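Local coordinates for oxetanocin-like protein (Pyrococcus furiosus, PDB 1XX7), which probably hydrolyses 2'-deoxyribonucleoside 5'-phosphates to the deoxyribonucleoside and phosphate, as a metal-dependent 5'-deoxynucleotidase of the HD-domain family, at residues A72-D84 against A98-Y110. Sequence-based numbering, arbitrary orientation.
Sequences AIIHDLGEAIITD and AEAKALKDVLPEY. With NI (nickel (II) ion), chain G.
Glu99 reaches from helix 95-106 across Gly78 with its chain extended beyond CG, and its carboxylate arrives beside that of Glu79. The two side chains cross obliquely, the carboxylate planes 73° apart, with Glu79 OE2 only 2.9 Å from Glu99 OE2 and no hydrogen bond between them. The other oxygen, Glu99 OE1, takes a bond from a water at 2.5 Å; the same water donates to His75 O and accepts from Gly78 N, tying the carboxylate to the backbone of the two overlapping type I turns, Ile74 to Leu77 and Asp76 to Glu79. These turns carry the paired residues of the HD signature: His75 NE2 and Asp76 OD2 both bind nickel, the latter at 2.1 Å, and His41 and Asp132 complete the site. At the ring edge, His75 ND1 donates to Ala72 O at 2.7 Å, nearly in the ring plane, which fixes the imidazole's rotation. With an alanine in place of Glu99 the water loses an acceptor, and the backbone from His75 to Gly78 would probably be held less firmly. Gly78 sits where a side chain would run into Glu99 O, which lets the helix come close. Beyond it the contact is apolar: Ile81 lays CB against Ala102 CB at 3.9 Å and slides CD1 past Val106 CG1, while Ile82, with CG1 beside its backbone N (chi1 -63°), brings CD1 to Ala98 CB. At the far end Ile74 CG2 rests over one face of the Tyr110 ring, 3.9 Å from Tyr110 CD2.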
# COMPACT_ATOMS: atom_id res chain seq x y z
N ALA A 72 26.49 11.92 -4.87
CA ALA A 72 25.18 11.81 -4.28
C ALA A 72 24.22 10.92 -5.11
O ALA A 72 23.46 10.13 -4.56
CB ALA A 72 24.60 13.17 -4.10
N ILE A 73 24.30 11.08 -6.43
CA ILE A 73 23.54 10.32 -7.39
C ILE A 73 23.92 8.86 -7.43
O ILE A 73 23.03 7.99 -7.44
CB ILE A 73 23.62 10.94 -8.81
CG1 ILE A 73 22.88 12.25 -8.82
CG2 ILE A 73 22.97 10.00 -9.87
CD1 ILE A 73 23.26 13.13 -10.00
N ILE A 74 25.21 8.56 -7.41
CA ILE A 74 25.64 7.15 -7.54
C ILE A 74 25.78 6.43 -6.19
O ILE A 74 25.95 5.24 -6.15
CB ILE A 74 26.93 7.02 -8.39
CG1 ILE A 74 28.12 7.74 -7.74
CG2 ILE A 74 26.69 7.60 -9.83
CD1 ILE A 74 28.87 6.96 -6.73
N HIS A 75 25.68 7.15 -5.08
CA HIS A 75 26.20 6.60 -3.83
C HIS A 75 25.50 5.32 -3.32
O HIS A 75 26.16 4.47 -2.70
CB HIS A 75 26.29 7.67 -2.77
CG HIS A 75 25.06 7.81 -1.96
ND1 HIS A 75 23.96 8.51 -2.41
CD2 HIS A 75 24.72 7.31 -0.76
CE1 HIS A 75 23.00 8.43 -1.51
NE2 HIS A 75 23.44 7.72 -0.49
N ASP A 76 24.21 5.15 -3.61
CA ASP A 76 23.46 3.96 -3.22
C ASP A 76 23.00 3.15 -4.43
O ASP A 76 22.20 2.24 -4.29
CB ASP A 76 22.26 4.34 -2.36
CG ASP A 76 22.63 4.62 -0.92
OD1 ASP A 76 23.77 4.35 -0.53
OD2 ASP A 76 21.79 5.11 -0.15
N LEU A 77 23.56 3.45 -5.61
CA LEU A 77 23.16 2.77 -6.83
C LEU A 77 23.53 1.27 -6.86
O LEU A 77 22.83 0.47 -7.50
CB LEU A 77 23.79 3.48 -8.01
CG LEU A 77 23.33 3.14 -9.42
CD1 LEU A 77 21.76 3.03 -9.56
CD2 LEU A 77 23.91 4.21 -10.34
N GLY A 78 24.59 0.90 -6.14
CA GLY A 78 24.94 -0.50 -5.93
C GLY A 78 23.86 -1.32 -5.21
O GLY A 78 23.84 -2.56 -5.31
N GLU A 79 22.96 -0.62 -4.52
CA GLU A 79 21.82 -1.25 -3.86
C GLU A 79 20.76 -1.75 -4.85
O GLU A 79 19.95 -2.59 -4.50
CB GLU A 79 21.21 -0.32 -2.80
CG GLU A 79 22.25 0.06 -1.76
CD GLU A 79 21.73 0.79 -0.54
OE1 GLU A 79 20.61 1.36 -0.54
OE2 GLU A 79 22.50 0.82 0.43
N ALA A 80 20.79 -1.24 -6.09
CA ALA A 80 19.99 -1.79 -7.17
C ALA A 80 20.24 -3.27 -7.35
O ALA A 80 19.34 -4.01 -7.69
CB ALA A 80 20.25 -1.03 -8.50
N ILE A 81 21.46 -3.69 -7.09
CA ILE A 81 21.90 -5.10 -7.15
C ILE A 81 21.88 -5.82 -5.78
O ILE A 81 21.39 -6.94 -5.66
CB ILE A 81 23.33 -5.11 -7.80
CG1 ILE A 81 23.26 -4.26 -9.09
CG2 ILE A 81 23.82 -6.51 -8.05
CD1 ILE A 81 24.30 -4.52 -10.08
N ILE A 82 22.38 -5.14 -4.76
CA ILE A 82 22.62 -5.72 -3.43
C ILE A 82 21.40 -5.59 -2.49
O ILE A 82 21.30 -6.34 -1.51
CB ILE A 82 23.85 -5.04 -2.77
CG1 ILE A 82 25.14 -5.30 -3.58
CG2 ILE A 82 24.02 -5.42 -1.27
CD1 ILE A 82 25.40 -6.77 -3.91
N THR A 83 20.48 -4.67 -2.82
CA THR A 83 19.42 -4.17 -1.92
C THR A 83 20.02 -3.34 -0.78
O THR A 83 21.23 -3.26 -0.64
CB THR A 83 18.48 -5.27 -1.31
OG1 THR A 83 19.19 -6.01 -0.29
CG2 THR A 83 17.99 -6.19 -2.40
N ASP A 84 19.14 -2.70 -0.02
CA ASP A 84 19.52 -1.88 1.09
C ASP A 84 19.63 -2.80 2.34
O ASP A 84 18.66 -3.01 3.04
CB ASP A 84 18.47 -0.78 1.29
CG ASP A 84 18.82 0.17 2.40
OD1 ASP A 84 20.02 0.30 2.71
OD2 ASP A 84 17.90 0.76 2.99
N ALA A 98 30.36 -5.26 -0.97
CA ALA A 98 29.51 -5.89 -1.99
C ALA A 98 28.93 -4.83 -2.95
O ALA A 98 28.84 -5.07 -4.17
CB ALA A 98 28.41 -6.72 -1.33
N GLU A 99 28.58 -3.66 -2.43
CA GLU A 99 28.12 -2.52 -3.30
C GLU A 99 29.23 -2.05 -4.24
O GLU A 99 28.97 -1.77 -5.42
CB GLU A 99 27.62 -1.32 -2.49
CG GLU A 99 26.30 -1.52 -1.74
CD GLU A 99 25.78 -0.21 -1.07
OE1 GLU A 99 25.94 0.90 -1.64
OE2 GLU A 99 25.16 -0.29 0.01
N ALA A 100 30.47 -1.96 -3.72
CA ALA A 100 31.59 -1.49 -4.53
C ALA A 100 31.85 -2.45 -5.66
O ALA A 100 32.07 -2.02 -6.80
CB ALA A 100 32.86 -1.30 -3.67
N LYS A 101 31.78 -3.76 -5.37
CA LYS A 101 31.94 -4.78 -6.38
C LYS A 101 30.83 -4.71 -7.44
O LYS A 101 31.10 -4.84 -8.64
CB LYS A 101 31.98 -6.18 -5.78
CG LYS A 101 33.26 -6.57 -5.14
N ALA A 102 29.59 -4.56 -7.00
CA ALA A 102 28.45 -4.47 -7.93
C ALA A 102 28.60 -3.25 -8.84
O ALA A 102 28.45 -3.36 -10.07
CB ALA A 102 27.11 -4.40 -7.15
N LEU A 103 28.91 -2.09 -8.23
CA LEU A 103 29.17 -0.88 -9.00
C LEU A 103 30.31 -1.05 -10.02
O LEU A 103 30.18 -0.64 -11.17
CB LEU A 103 29.48 0.31 -8.09
CG LEU A 103 28.31 1.17 -7.59
CD1 LEU A 103 28.88 2.36 -6.81
CD2 LEU A 103 27.39 1.66 -8.74
N LYS A 104 31.42 -1.64 -9.60
CA LYS A 104 32.55 -1.81 -10.48
C LYS A 104 32.10 -2.57 -11.72
O LYS A 104 32.43 -2.17 -12.85
CB LYS A 104 33.70 -2.54 -9.77
CG LYS A 104 35.06 -2.44 -10.48
N ASP A 105 31.31 -3.62 -11.53
CA ASP A 105 30.85 -4.45 -12.66
C ASP A 105 29.90 -3.76 -13.65
O ASP A 105 29.81 -4.20 -14.79
CB ASP A 105 30.21 -5.75 -12.16
CG ASP A 105 31.21 -6.73 -11.65
OD1 ASP A 105 32.41 -6.53 -11.94
OD2 ASP A 105 30.81 -7.70 -10.96
N VAL A 106 29.21 -2.71 -13.22
CA VAL A 106 28.26 -2.01 -14.10
C VAL A 106 28.65 -0.60 -14.51
O VAL A 106 28.39 -0.20 -15.65
CB VAL A 106 26.84 -1.93 -13.49
CG1 VAL A 106 26.22 -3.32 -13.42
CG2 VAL A 106 26.82 -1.20 -12.13
N LEU A 107 29.23 0.15 -13.58
CA LEU A 107 29.66 1.54 -13.79
C LEU A 107 31.12 1.70 -13.33
O LEU A 107 31.42 2.49 -12.43
CB LEU A 107 28.77 2.51 -12.98
CG LEU A 107 27.34 2.78 -13.44
CD1 LEU A 107 26.55 3.44 -12.32
CD2 LEU A 107 27.34 3.65 -14.71
N PRO A 108 32.04 0.97 -13.98
CA PRO A 108 33.46 0.99 -13.54
C PRO A 108 34.06 2.41 -13.50
O PRO A 108 34.98 2.65 -12.76
CB PRO A 108 34.17 0.11 -14.58
CG PRO A 108 33.19 0.01 -15.74
CD PRO A 108 31.83 0.11 -15.16
N GLU A 109 33.48 3.32 -14.27
CA GLU A 109 33.90 4.73 -14.33
C GLU A 109 33.47 5.60 -13.13
O GLU A 109 33.87 6.74 -13.05
CB GLU A 109 33.37 5.36 -15.64
CG GLU A 109 31.84 5.56 -15.71
CD GLU A 109 31.02 4.31 -16.12
OE1 GLU A 109 31.54 3.18 -16.15
OE2 GLU A 109 29.82 4.48 -16.42
N TYR A 110 32.64 5.07 -12.23
CA TYR A 110 32.29 5.78 -11.00
C TYR A 110 32.81 5.04 -9.76
O TYR A 110 32.24 5.17 -8.66
CB TYR A 110 30.78 5.98 -10.89
CG TYR A 110 30.19 6.83 -11.99
CD1 TYR A 110 30.75 8.07 -12.31
CD2 TYR A 110 29.08 6.40 -12.71
CE1 TYR A 110 30.23 8.86 -13.34
CE2 TYR A 110 28.55 7.19 -13.73
CZ TYR A 110 29.14 8.42 -14.03
OH TYR A 110 28.64 9.20 -15.04
NI NI G . 22.23 6.70 1.22
O HOH W 1 26.17 1.89 -3.91